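3-dehydroshikimate dehydratase (PDB 5HMQ) catalyses the metal-dependent dehydration of 3-dehydroshikimate to protocatechuate through a TIM-barrel domain fused to a 4-hydroxyphenylpyruvate dioxygenase-like domain without that activity. Local coordinates at residues Gly134-Ala139 against Gly163-Ser168; Phe303-Ala308 against Leu345-Tyr350; Lys379-Phe384 against Lys463-Phe468; Asn574-Arg579 against His588-Pro593. All coordinates share one frame; numbering follows the deposited sequence.

Interaction 1: Gly134-Ala139 against Gly163-Ser168; sequences GYEALA and GVILDS. With MG (magnesium ion), chain K.
Glu136 and Asp167 both set CG anti to the backbone N (chi1 175° and -178°), and Glu136 stays extended through chi2, so the two carboxylates converge from neighbouring strands on one magnesium ion. The strands are consecutive parallel members of a TIM barrel, joined through helix 147-157 as a beta-alpha-beta unit, and the metal sits at their C-terminal ends. Glu136 OE1 and Asp167 OD2 each lie 2.1 Å from MG. These two oxygens are only 3.1 Å apart, a closeness explained by the shared cation, whose charge would offset their repulsion; the carboxylate planes are turned 48° from each other. Gln193, Glu241 and two waters complete the six ligands of this catalytic site. Asp167 is held from two further directions: OD2 accepts from Arg212, while OD1 caps the start of the following helix through weak bonds to Phe169 and His170.

The backbone fixes the register behind the metal. Tyr135 N donates to Gly163 O at 3.0 Å, and Ile165 N returns the bond to Tyr135 O over the same length, both nearly straight. Ile165 CG1 lies 3.6 Å from Gly134 CA, filling the side on which this glycine has no side chain. Past Glu136 the two chains diverge, and a water spans the gap, accepting from Ala137 N and donating to Ile165 O at 2.9 Å.

Interaction 2: Phe303-Ala308 against Leu345-Tyr350; sequences FAVDEA and LNAEPY
Two backbone bonds form the first shell between the parallel strand ends. Asn346 N donates to Phe303 O at 2.9 Å, nearly along the C=O axis, and Val305 N donates to Asn346 O at 3.1 Å from above the carbonyl plane. One step on, Ala347 CA makes a C-H...O contact of 3.2 Å with Val305 O. Apolar groups close around these bonds: Val305 CG2, in the crowded position between backbone N and carbonyl carbon, rests 3.5 Å from Asn346 O and also meets Ala347 CB, while Leu345 CD2 touches Phe303 CB at 4.1 Å.

Further out, Asn346 sets CG anti to its backbone N (chi1 -176°), and OD1 accepts from Glu348 N in the carbonyl plane, an Asx turn where the chain leaves the strand; its ND2 donates to Glu302. Asp306 N-caps helix 307-319 through Val309 N. Glu307, bent at chi2, brings OE2 within 2.8 Å of a water that also donates to Ala347 O. Both strands belong to the mixed sheet of the first VOC module, where Leu313 of helix 307-319 packs on Phe303 and Leu345. The chemistry thus grades from buried backbone pairing to a water-mediated link at an exposed glutamate, consistent with main-chain bonds setting the register and side chains sealing around them.

Interaction 3: Lys379-Phe384 against Lys463-Phe468; sequences KRATAF and KSLFDF
Leu465, Arg380 and Phe384 lose the most surface here, and each meets the opposite segment in its own way. Leu465 forks over the end of helix 374-383: CD2 reaches Ala381 CB at 3.8 Å, and CD1 lies 3.7 Å from Phe384 CB, so one branch serves each neighbour. Arg380 starts with CG anti to the backbone N (chi1 166°), runs extended past Leu465 O, with CD 3.1 Å from that oxygen, and bends at chi3. The bend leaves Leu465 O near the guanidinium plane, at its edge, and Asp467 CB over one face. Its firm polar partners are Glu268, which forms a salt bridge with NH2, and Pro290 O, which accepts from NE.

Phe384, the first residue to leave helical angles, turns a ring face to Ser464. Ser464 CB stands over that face, 4.0 Å from the centroid and 17° off its normal, a CH-pi contact. Phe384 CE2 in turn lies over a face of the Arg380 guanidinium, 3.4 Å above its plane, while Phe287 meets the ring edge-to-face. Helix 252-276 borders the contact through Glu268, Arg261 and Tyr265. Far from both metal sites, this is packing between the two VOC modules of the dioxygenase-like half, beside helix 252-276 of the TIM-barrel part.

Interaction 4: Asn574-Arg579 against His588-Pro593; sequences NVLYDR and HVYTEP
Backbone hydrogen bonds come first: Leu576 and His588 form an antiparallel hydrogen-bonded pair. Leu576 N donates to His588 O at 2.9 Å, nearly along the C=O axis, and His588 N returns the bond to Leu576 O at 3.1 Å, approaching from above the carbonyl plane with an N-H...O angle of 166°.

Apolar side chains pack around this pair. On the side of Leu576 and His588, Leu576 CD1 comes to the edge of the Tyr590 ring, 3.7 Å from CD2, the two side chains crossing at about a right angle. Val619 of helix 617-625 also packs on this leucine. Val589 CG1, anti to its own carbonyl carbon, lies 4.0 Å from Val575 CG2; it also touches a backbone oxygen, Asn574 O, at 3.4 Å, so the chain just before the strand is packed as well.

The segments belong to a beta hairpin of strands 576-579 and 585-590 at one border of the mixed sheet in the second VOC module. Next to it runs strand 599-606, which carries Glu601, a magnesium ligand along with His445 and His523.

Among the polar side chains, His588 links the hairpin to that site. It places CG in the crowded position between backbone N and carbonyl carbon (chi1 59°), which brings the ring edge to Leu576, CD2 lying 3.3 Å from Leu576 O. Both ring nitrogens are engaged, ND1 with the ligand Glu601 and NE2 with Asn616, making His588 a second-shell residue consistent with orienting that carboxylate. At the outer strand, Arg579 NE donates to Tyr577 OH at 2.8 Å, nearly within the guanidinium plane, and this hydroxyl also bonds Glu585.

Overall arrangement
The four contacts follow one another along the chain without touching, and all are largely buried. Interaction 1 belongs to the barrel, interactions 2 and 4 to the two VOC modules, and interaction 3 joins those modules; the centres of interactions 1 and 2 lie about 56 Å apart, on opposite sides of the chain's centre. Interactions 1 and 2 pair parallel strands, interaction 4 antiparallel ones, whereas interaction 3 relies on side-chain packing at helix ends. Chemistry follows place: interaction 1 supplies first-shell ligands of the catalytic metal, interaction 4 a second-shell histidine to the other magnesium. Interaction 2 runs out to exposed residues, Tyr350 there meeting Arg82 of the second subunit.

Interaction 1: Gly134-Ala139 against Gly163-Ser168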
loop_
_atom_site.group_PDB
_atom_site.type_symbol
_atom_site.label_atom_id
_atom_site.label_comp_id
_atom_site.label_asym_id
_atom_site.label_seq_id
_atom_site.Cartn_x
_atom_site.Cartn_y
_atom_site.Cartn_z
ATOM N N GLY C 134 -9.983 8.678 32.335
ATOM C CA GLY C 134 -10.607 9.450 31.279
ATOM C C GLY C 134 -11.723 8.669 30.614
ATOM O O GLY C 134 -11.479 7.608 30.035
ATOM N N TYR C 135 -12.948 9.180 30.690
ATOM C CA TYR C 135 -14.136 8.463 30.242
ATOM C C TYR C 135 -14.492 8.905 28.825
ATOM O O TYR C 135 -14.716 10.095 28.580
ATOM C CB TYR C 135 -15.297 8.715 31.204
ATOM C CG TYR C 135 -16.518 7.849 30.984
ATOM C CD1 TYR C 135 -16.397 6.495 30.693
ATOM C CD2 TYR C 135 -17.795 8.383 31.099
ATOM C CE1 TYR C 135 -17.518 5.701 30.504
ATOM C CE2 TYR C 135 -18.919 7.600 30.911
ATOM C CZ TYR C 135 -18.776 6.260 30.616
ATOM O OH TYR C 135 -19.899 5.484 30.432
ATOM N N GLU C 136 -14.540 7.946 27.900
ATOM C CA GLU C 136 -14.828 8.203 26.494
ATOM C C GLU C 136 -16.096 7.466 26.090
ATOM O O GLU C 136 -16.260 6.284 26.408
ATOM C CB GLU C 136 -13.671 7.753 25.596
ATOM C CG GLU C 136 -13.955 7.889 24.104
ATOM C CD GLU C 136 -13.029 7.045 23.250
ATOM O OE1 GLU C 136 -12.373 7.602 22.343
ATOM O OE2 GLU C 136 -12.944 5.824 23.501
ATOM N N ALA C 137 -16.987 8.161 25.389
ATOM C CA ALA C 137 -18.194 7.549 24.846
ATOM C C ALA C 137 -17.895 6.965 23.471
ATOM O O ALA C 137 -17.438 7.680 22.572
ATOM C CB ALA C 137 -19.329 8.566 24.748
ATOM N N LEU C 138 -18.133 5.669 23.315
ATOM C CA LEU C 138 -18.157 5.073 21.990
ATOM C C LEU C 138 -19.485 5.398 21.322
ATOM O O LEU C 138 -20.537 5.370 21.965
ATOM C CB LEU C 138 -17.959 3.560 22.073
ATOM C CG LEU C 138 -16.659 3.095 22.731
ATOM C CD1 LEU C 138 -16.618 1.577 22.825
ATOM C CD2 LEU C 138 -15.448 3.622 21.978
ATOM N N ALA C 139 -19.433 5.718 20.027
ATOM C CA ALA C 139 -20.650 6.059 19.296
ATOM C C ALA C 139 -21.672 4.929 19.302
ATOM O O ALA C 139 -22.855 5.180 19.055
ATOM C CB ALA C 139 -20.311 6.447 17.857
ATOM N N GLY C 163 -12.200 12.274 34.592
ATOM C CA GLY C 163 -12.414 13.332 33.627
ATOM C C GLY C 163 -13.023 12.861 32.320
ATOM O O GLY C 163 -13.394 11.694 32.180
ATOM N N VAL C 164 -13.137 13.774 31.364
ATOM C CA VAL C 164 -13.748 13.502 30.069
ATOM C C VAL C 164 -12.652 13.332 29.026
ATOM O O VAL C 164 -11.666 14.083 29.015
ATOM C CB VAL C 164 -14.719 14.632 29.676
ATOM C CG1 VAL C 164 -15.282 14.399 28.278
ATOM C CG2 VAL C 164 -15.843 14.735 30.696
ATOM N N ILE C 165 -12.816 12.342 28.154
ATOM C CA ILE C 165 -11.980 12.183 26.972
ATOM C C ILE C 165 -12.864 12.378 25.749
ATOM O O ILE C 165 -13.931 11.762 25.645
ATOM C CB ILE C 165 -11.280 10.811 26.935
ATOM C CG1 ILE C 165 -10.164 10.757 27.983
ATOM C CG2 ILE C 165 -10.733 10.523 25.539
ATOM C CD1 ILE C 165 -9.245 9.559 27.848
ATOM N N LEU C 166 -12.426 13.243 24.835
ATOM C CA LEU C 166 -13.189 13.586 23.645
ATOM C C LEU C 166 -12.542 12.971 22.411
ATOM O O LEU C 166 -11.317 13.010 22.254
ATOM C CB LEU C 166 -13.296 15.105 23.474
ATOM C CG LEU C 166 -14.006 15.872 24.592
ATOM C CD1 LEU C 166 -13.854 17.374 24.399
ATOM C CD2 LEU C 166 -15.475 15.486 24.659
ATOM N N ASP C 167 -13.379 12.423 21.534
ATOM C CA ASP C 167 -12.947 11.757 20.310
ATOM C C ASP C 167 -13.767 12.325 19.163
ATOM O O ASP C 167 -14.989 12.143 19.126
ATOM C CB ASP C 167 -13.130 10.237 20.425
ATOM C CG ASP C 167 -12.647 9.479 19.196
ATOM O OD1 ASP C 167 -13.002 9.856 18.059
ATOM O OD2 ASP C 167 -11.913 8.483 19.374
ATOM N N SER C 168 -13.095 13.000 18.227
ATOM C CA SER C 168 -13.811 13.728 17.182
ATOM C C SER C 168 -14.662 12.803 16.321
ATOM O O SER C 168 -15.740 13.206 15.868
ATOM C CB SER C 168 -12.828 14.509 16.309
ATOM O OG SER C 168 -11.937 13.641 15.634
HETATM MG MG MG K . -11.152 7.104 20.761
HETATM O O HOH W 1 -16.689 10.955 24.990
HETATM O O HOH W 2 -10.248 5.825 22.050
HETATM O O HOH W 3 -12.225 5.557 20.151
#

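Interaction 2: Phe303-Ala308 against Leu345-Tyr350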
loop_
_atom_site.group_PDB
_atom_site.type_symbol
_atom_site.label_atom_id
_atom_site.label_comp_id
_atom_site.label_asym_id
_atom_site.label_seq_id
_atom_site.Cartn_x
_atom_site.Cartn_y
_atom_site.Cartn_z
ATOM N N PHE C 303 8.100 17.691 -18.838
ATOM C CA PHE C 303 7.980 16.268 -19.119
ATOM C C PHE C 303 9.358 15.632 -19.230
ATOM O O PHE C 303 10.276 16.207 -19.822
ATOM C CB PHE C 303 7.196 16.019 -20.411
ATOM C CG PHE C 303 5.711 16.193 -20.268
ATOM C CD1 PHE C 303 5.120 17.432 -20.460
ATOM C CD2 PHE C 303 4.904 15.112 -19.952
ATOM C CE1 PHE C 303 3.749 17.587 -20.332
ATOM C CE2 PHE C 303 3.536 15.259 -19.824
ATOM C CZ PHE C 303 2.957 16.499 -20.014
ATOM N N ALA C 304 9.493 14.438 -18.657
ATOM C CA ALA C 304 10.722 13.664 -18.737
ATOM C C ALA C 304 10.596 12.678 -19.889
ATOM O O ALA C 304 9.707 11.819 -19.881
ATOM C CB ALA C 304 10.996 12.928 -17.425
ATOM N N VAL C 305 11.483 12.803 -20.874
ATOM C CA VAL C 305 11.431 12.017 -22.101
ATOM C C VAL C 305 12.856 11.785 -22.588
ATOM O O VAL C 305 13.805 12.416 -22.123
ATOM C CB VAL C 305 10.611 12.718 -23.211
ATOM C CG1 VAL C 305 9.122 12.703 -22.894
ATOM C CG2 VAL C 305 11.103 14.147 -23.404
ATOM N N ASP C 306 13.000 10.871 -23.542
ATOM C CA ASP C 306 14.212 10.762 -24.334
ATOM C C ASP C 306 13.960 11.411 -25.695
ATOM O O ASP C 306 12.896 11.984 -25.942
ATOM C CB ASP C 306 14.668 9.300 -24.442
ATOM C CG ASP C 306 13.668 8.405 -25.164
ATOM O OD1 ASP C 306 12.675 8.913 -25.724
ATOM O OD2 ASP C 306 13.882 7.172 -25.161
ATOM N N GLU C 307 14.948 11.331 -26.586
ATOM C CA GLU C 307 14.825 12.046 -27.852
ATOM C C GLU C 307 13.755 11.424 -28.744
ATOM O O GLU C 307 13.047 12.139 -29.460
ATOM C CB GLU C 307 16.171 12.078 -28.574
ATOM C CG GLU C 307 16.504 13.430 -29.192
ATOM C CD GLU C 307 16.916 14.464 -28.155
ATOM O OE1 GLU C 307 16.415 15.608 -28.219
ATOM O OE2 GLU C 307 17.735 14.124 -27.277
ATOM N N ALA C 308 13.599 10.101 -28.696
ATOM C CA ALA C 308 12.610 9.435 -29.537
ATOM C C ALA C 308 11.195 9.748 -29.070
ATOM O O ALA C 308 10.369 10.246 -29.843
ATOM C CB ALA C 308 12.858 7.924 -29.547
ATOM N N LEU C 345 9.857 20.062 -22.802
ATOM C CA LEU C 345 10.219 18.676 -23.082
ATOM C C LEU C 345 11.690 18.482 -22.724
ATOM O O LEU C 345 12.578 18.982 -23.422
ATOM C CB LEU C 345 9.954 18.323 -24.544
ATOM C CG LEU C 345 8.521 18.494 -25.057
ATOM C CD1 LEU C 345 8.402 17.974 -26.482
ATOM C CD2 LEU C 345 7.530 17.789 -24.142
ATOM N N ASN C 346 11.941 17.767 -21.630
ATOM C CA ASN C 346 13.282 17.610 -21.072
ATOM C C ASN C 346 13.821 16.248 -21.501
ATOM O O ASN C 346 13.412 15.209 -20.977
ATOM C CB ASN C 346 13.237 17.758 -19.554
ATOM C CG ASN C 346 14.611 17.696 -18.909
ATOM O OD1 ASN C 346 15.627 17.536 -19.586
ATOM N ND2 ASN C 346 14.647 17.846 -17.590
ATOM N N ALA C 347 14.738 16.257 -22.470
ATOM C CA ALA C 347 15.398 15.047 -22.938
ATOM C C ALA C 347 16.880 15.017 -22.588
ATOM O O ALA C 347 17.617 14.181 -23.122
ATOM C CB ALA C 347 15.213 14.893 -24.450
ATOM N N GLU C 348 17.330 15.906 -21.714
ATOM C CA GLU C 348 18.735 15.949 -21.320
ATOM C C GLU C 348 19.086 14.720 -20.490
ATOM O O GLU C 348 18.460 14.489 -19.448
ATOM C CB GLU C 348 19.024 17.225 -20.533
ATOM C CG GLU C 348 20.462 17.363 -20.045
ATOM C CD GLU C 348 21.441 17.735 -21.149
ATOM O OE1 GLU C 348 21.045 17.759 -22.335
ATOM O OE2 GLU C 348 22.616 18.012 -20.826
ATOM N N PRO C 349 20.061 13.918 -20.900
ATOM C CA PRO C 349 20.418 12.723 -20.131
ATOM C C PRO C 349 21.276 13.062 -18.917
ATOM O O PRO C 349 21.807 14.166 -18.777
ATOM C CB PRO C 349 21.198 11.880 -21.145
ATOM C CG PRO C 349 21.832 12.890 -22.039
ATOM C CD PRO C 349 20.859 14.041 -22.133
ATOM N N TYR C 350 21.398 12.069 -18.032
ATOM C CA TYR C 350 22.250 12.131 -16.844
ATOM C C TYR C 350 21.857 13.320 -15.969
ATOM O O TYR C 350 22.651 14.225 -15.702
ATOM C CB TYR C 350 23.729 12.212 -17.230
ATOM C CG TYR C 350 24.079 11.451 -18.479
ATOM C CD1 TYR C 350 24.711 12.090 -19.535
ATOM C CD2 TYR C 350 23.715 10.120 -18.642
ATOM C CE1 TYR C 350 25.016 11.421 -20.692
ATOM C CE2 TYR C 350 24.015 9.440 -19.801
ATOM C CZ TYR C 350 24.666 10.097 -20.823
ATOM O OH TYR C 350 24.970 9.429 -21.983
HETATM O O HOH W 4 18.227 12.272 -25.295
#

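Interaction 3: Lys379-Phe384 against Lys463-Phe468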
loop_
_atom_site.group_PDB
_atom_site.type_symbol
_atom_site.label_atom_id
_atom_site.label_comp_id
_atom_site.label_asym_id
_atom_site.label_seq_id
_atom_site.Cartn_x
_atom_site.Cartn_y
_atom_site.Cartn_z
ATOM N N LYS C 379 8.368 29.318 2.431
ATOM C CA LYS C 379 8.446 29.231 3.884
ATOM C C LYS C 379 7.300 28.408 4.456
ATOM O O LYS C 379 7.491 27.688 5.444
ATOM C CB LYS C 379 8.467 30.631 4.497
ATOM C CG LYS C 379 9.806 31.337 4.345
ATOM C CD LYS C 379 9.748 32.776 4.826
ATOM C CE LYS C 379 11.032 33.515 4.484
ATOM N NZ LYS C 379 10.949 34.962 4.827
ATOM N N ARG C 380 6.114 28.485 3.849
ATOM C CA ARG C 380 5.002 27.661 4.307
ATOM C C ARG C 380 5.256 26.183 4.040
ATOM O O ARG C 380 4.993 25.338 4.904
ATOM C CB ARG C 380 3.700 28.102 3.640
ATOM C CG ARG C 380 2.587 27.082 3.800
ATOM C CD ARG C 380 1.278 27.571 3.233
ATOM N NE ARG C 380 0.425 28.110 4.280
ATOM C CZ ARG C 380 -0.608 27.459 4.804
ATOM N NH1 ARG C 380 -0.914 26.244 4.374
ATOM N NH2 ARG C 380 -1.332 28.026 5.756
ATOM N N ALA C 381 5.762 25.850 2.849
ATOM C CA ALA C 381 6.072 24.456 2.545
ATOM C C ALA C 381 7.113 23.904 3.511
ATOM O O ALA C 381 7.033 22.743 3.926
ATOM C CB ALA C 381 6.549 24.327 1.099
ATOM N N THR C 382 8.101 24.726 3.875
ATOM C CA THR C 382 9.089 24.309 4.864
ATOM C C THR C 382 8.467 24.182 6.250
ATOM O O THR C 382 8.799 23.258 7.002
ATOM C CB THR C 382 10.257 25.297 4.883
ATOM O OG1 THR C 382 10.832 25.386 3.573
ATOM C CG2 THR C 382 11.323 24.849 5.876
ATOM N N ALA C 383 7.565 25.101 6.608
ATOM C CA ALA C 383 6.930 25.042 7.922
ATOM C C ALA C 383 6.127 23.760 8.099
ATOM O O ALA C 383 6.070 23.212 9.206
ATOM C CB ALA C 383 6.034 26.262 8.133
ATOM N N PHE C 384 5.505 23.266 7.029
ATOM C CA PHE C 384 4.817 21.985 7.065
ATOM C C PHE C 384 5.742 20.830 6.710
ATOM O O PHE C 384 5.265 19.732 6.400
ATOM C CB PHE C 384 3.600 22.007 6.140
ATOM C CG PHE C 384 2.428 22.756 6.707
ATOM C CD1 PHE C 384 1.638 22.181 7.689
ATOM C CD2 PHE C 384 2.115 24.028 6.260
ATOM C CE1 PHE C 384 0.558 22.864 8.218
ATOM C CE2 PHE C 384 1.035 24.715 6.783
ATOM C CZ PHE C 384 0.256 24.133 7.763
ATOM N N LYS C 463 -3.370 20.123 0.744
ATOM C CA LYS C 463 -4.191 20.941 1.632
ATOM C C LYS C 463 -3.336 21.775 2.580
ATOM O O LYS C 463 -3.653 22.939 2.848
ATOM C CB LYS C 463 -5.158 20.070 2.433
ATOM C CG LYS C 463 -6.438 19.706 1.709
ATOM C CD LYS C 463 -7.411 19.031 2.665
ATOM C CE LYS C 463 -8.804 18.921 2.067
ATOM N NZ LYS C 463 -9.749 18.252 3.004
ATOM N N SER C 464 -2.258 21.200 3.111
ATOM C CA SER C 464 -1.485 21.907 4.126
ATOM C C SER C 464 -0.408 22.802 3.519
ATOM O O SER C 464 -0.365 24.002 3.810
ATOM C CB SER C 464 -0.863 20.908 5.112
ATOM O OG SER C 464 0.056 20.040 4.472
ATOM N N LEU C 465 0.458 22.245 2.670
ATOM C CA LEU C 465 1.572 23.027 2.143
ATOM C C LEU C 465 1.104 24.160 1.240
ATOM O O LEU C 465 1.728 25.227 1.217
ATOM C CB LEU C 465 2.549 22.126 1.383
ATOM C CG LEU C 465 3.640 21.433 2.204
ATOM C CD1 LEU C 465 3.074 20.248 2.974
ATOM C CD2 LEU C 465 4.802 21.000 1.317
ATOM N N PHE C 466 0.028 23.954 0.483
ATOM C CA PHE C 466 -0.403 24.922 -0.519
ATOM C C PHE C 466 -1.818 25.438 -0.287
ATOM O O PHE C 466 -2.339 26.183 -1.126
ATOM C CB PHE C 466 -0.274 24.307 -1.914
ATOM C CG PHE C 466 1.133 23.931 -2.268
ATOM C CD1 PHE C 466 2.027 24.892 -2.710
ATOM C CD2 PHE C 466 1.571 22.626 -2.131
ATOM C CE1 PHE C 466 3.327 24.553 -3.026
ATOM C CE2 PHE C 466 2.869 22.280 -2.444
ATOM C CZ PHE C 466 3.750 23.245 -2.892
ATOM N N ASP C 467 -2.449 25.063 0.828
ATOM C CA ASP C 467 -3.773 25.565 1.211
ATOM C C ASP C 467 -4.808 25.317 0.114
ATOM O O ASP C 467 -5.641 26.174 -0.186
ATOM C CB ASP C 467 -3.714 27.049 1.585
ATOM C CG ASP C 467 -4.917 27.496 2.396
ATOM O OD1 ASP C 467 -5.558 26.633 3.031
ATOM O OD2 ASP C 467 -5.218 28.709 2.403
ATOM N N PHE C 468 -4.753 24.135 -0.494
ATOM C CA PHE C 468 -5.816 23.717 -1.395
ATOM C C PHE C 468 -7.054 23.307 -0.601
ATOM O O PHE C 468 -6.989 23.014 0.596
ATOM C CB PHE C 468 -5.351 22.560 -2.281
ATOM C CG PHE C 468 -4.488 22.983 -3.441
ATOM C CD1 PHE C 468 -3.797 24.184 -3.416
ATOM C CD2 PHE C 468 -4.373 22.175 -4.559
ATOM C CE1 PHE C 468 -3.007 24.570 -4.484
ATOM C CE2 PHE C 468 -3.586 22.555 -5.631
ATOM C CZ PHE C 468 -2.902 23.755 -5.592
#

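Interaction 4: Asn574-Arg579 against His588-Pro593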
loop_
_atom_site.group_PDB
_atom_site.type_symbol
_atom_site.label_atom_id
_atom_site.label_comp_id
_atom_site.label_asym_id
_atom_site.label_seq_id
_atom_site.Cartn_x
_atom_site.Cartn_y
_atom_site.Cartn_z
ATOM N N ASN C 574 -17.878 14.763 -32.648
ATOM C CA ASN C 574 -17.574 13.874 -31.525
ATOM C C ASN C 574 -17.376 14.659 -30.230
ATOM O O ASN C 574 -16.499 14.353 -29.418
ATOM C CB ASN C 574 -16.354 13.003 -31.829
ATOM C CG ASN C 574 -16.612 12.010 -32.948
ATOM O OD1 ASN C 574 -17.451 11.119 -32.823
ATOM N ND2 ASN C 574 -15.885 12.159 -34.049
ATOM N N VAL C 575 -18.202 15.682 -30.034
ATOM C CA VAL C 575 -18.127 16.519 -28.842
ATOM C C VAL C 575 -19.031 15.933 -27.767
ATOM O O VAL C 575 -20.177 15.554 -28.041
ATOM C CB VAL C 575 -18.520 17.971 -29.165
ATOM C CG1 VAL C 575 -18.513 18.820 -27.901
ATOM C CG2 VAL C 575 -17.574 18.555 -30.199
ATOM N N LEU C 576 -18.517 15.865 -26.543
ATOM C CA LEU C 576 -19.268 15.420 -25.378
ATOM C C LEU C 576 -19.842 16.627 -24.646
ATOM O O LEU C 576 -19.299 17.732 -24.716
ATOM C CB LEU C 576 -18.371 14.599 -24.451
ATOM C CG LEU C 576 -17.826 13.321 -25.092
ATOM C CD1 LEU C 576 -16.615 12.813 -24.342
ATOM C CD2 LEU C 576 -18.898 12.251 -25.132
ATOM N N TYR C 577 -20.948 16.407 -23.938
ATOM C CA TYR C 577 -21.769 17.504 -23.450
ATOM C C TYR C 577 -22.195 17.263 -22.010
ATOM O O TYR C 577 -22.392 16.124 -21.580
ATOM C CB TYR C 577 -23.006 17.695 -24.341
ATOM C CG TYR C 577 -23.963 18.764 -23.870
ATOM C CD1 TYR C 577 -23.704 20.108 -24.105
ATOM C CD2 TYR C 577 -25.134 18.429 -23.204
ATOM C CE1 TYR C 577 -24.580 21.089 -23.678
ATOM C CE2 TYR C 577 -26.017 19.401 -22.775
ATOM C CZ TYR C 577 -25.735 20.729 -23.014
ATOM O OH TYR C 577 -26.613 21.700 -22.588
ATOM N N ASP C 578 -22.327 18.361 -21.267
ATOM C CA ASP C 578 -22.890 18.356 -19.925
ATOM C C ASP C 578 -23.505 19.721 -19.651
ATOM O O ASP C 578 -23.078 20.732 -20.214
ATOM C CB ASP C 578 -21.835 18.026 -18.863
ATOM C CG ASP C 578 -22.446 17.739 -17.503
ATOM O OD1 ASP C 578 -23.514 17.092 -17.453
ATOM O OD2 ASP C 578 -21.865 18.171 -16.486
ATOM N N ARG C 579 -24.521 19.740 -18.787
ATOM C CA ARG C 579 -25.224 20.967 -18.430
ATOM C C ARG C 579 -25.482 20.962 -16.931
ATOM O O ARG C 579 -25.948 19.956 -16.392
ATOM C CB ARG C 579 -26.563 21.080 -19.164
ATOM C CG ARG C 579 -27.375 22.305 -18.772
ATOM C CD ARG C 579 -28.756 22.269 -19.400
ATOM N NE ARG C 579 -28.753 22.119 -20.851
ATOM C CZ ARG C 579 -29.861 22.063 -21.581
ATOM N NH1 ARG C 579 -31.044 22.148 -20.986
ATOM N NH2 ARG C 579 -29.794 21.926 -22.897
ATOM N N HIS C 588 -16.640 19.319 -24.358
ATOM C CA HIS C 588 -15.287 18.819 -24.193
ATOM C C HIS C 588 -15.089 17.562 -25.026
ATOM O O HIS C 588 -16.041 16.832 -25.316
ATOM C CB HIS C 588 -14.966 18.553 -22.713
ATOM C CG HIS C 588 -15.877 17.564 -22.050
ATOM N ND1 HIS C 588 -15.424 16.633 -21.140
ATOM C CD2 HIS C 588 -17.213 17.369 -22.151
ATOM C CE1 HIS C 588 -16.439 15.904 -20.714
ATOM N NE2 HIS C 588 -17.537 16.329 -21.313
ATOM N N VAL C 589 -13.835 17.332 -25.421
ATOM C CA VAL C 589 -13.427 16.151 -26.167
ATOM C C VAL C 589 -12.151 15.601 -25.546
ATOM O O VAL C 589 -11.412 16.307 -24.855
ATOM C CB VAL C 589 -13.204 16.443 -27.668
ATOM C CG1 VAL C 589 -14.503 16.866 -28.329
ATOM C CG2 VAL C 589 -12.128 17.506 -27.849
ATOM N N TYR C 590 -11.896 14.321 -25.802
ATOM C CA TYR C 590 -10.716 13.645 -25.289
ATOM C C TYR C 590 -9.901 13.053 -26.430
ATOM O O TYR C 590 -10.447 12.635 -27.455
ATOM C CB TYR C 590 -11.095 12.530 -24.305
ATOM C CG TYR C 590 -11.830 13.004 -23.072
ATOM C CD1 TYR C 590 -11.140 13.578 -22.014
ATOM C CD2 TYR C 590 -13.206 12.866 -22.959
ATOM C CE1 TYR C 590 -11.798 14.006 -20.879
ATOM C CE2 TYR C 590 -13.875 13.294 -21.824
ATOM C CZ TYR C 590 -13.162 13.864 -20.789
ATOM O OH TYR C 590 -13.813 14.294 -19.655
ATOM N N THR C 591 -8.586 13.022 -26.240
ATOM C CA THR C 591 -7.703 12.274 -27.119
ATOM C C THR C 591 -7.503 10.862 -26.577
ATOM O O THR C 591 -7.817 10.560 -25.424
ATOM C CB THR C 591 -6.348 12.970 -27.260
ATOM O OG1 THR C 591 -5.564 12.734 -26.083
ATOM C CG2 THR C 591 -6.528 14.464 -27.443
ATOM N N GLU C 592 -6.961 9.992 -27.422
ATOM C CA GLU C 592 -6.495 8.705 -26.944
ATOM C C GLU C 592 -5.295 8.918 -26.025
ATOM O O GLU C 592 -4.645 9.964 -26.074
ATOM C CB GLU C 592 -6.112 7.802 -28.113
ATOM C CG GLU C 592 -7.277 7.383 -28.990
ATOM C CD GLU C 592 -6.838 6.536 -30.168
ATOM O OE1 GLU C 592 -5.677 6.680 -30.606
ATOM O OE2 GLU C 592 -7.656 5.730 -30.661
ATOM N N PRO C 593 -4.993 7.948 -25.162
ATOM C CA PRO C 593 -3.811 8.083 -24.304
ATOM C C PRO C 593 -2.537 8.146 -25.131
ATOM O O PRO C 593 -2.382 7.429 -26.122
ATOM C CB PRO C 593 -3.858 6.822 -23.433
ATOM C CG PRO C 593 -5.285 6.400 -23.452
ATOM C CD PRO C 593 -5.792 6.760 -24.814
#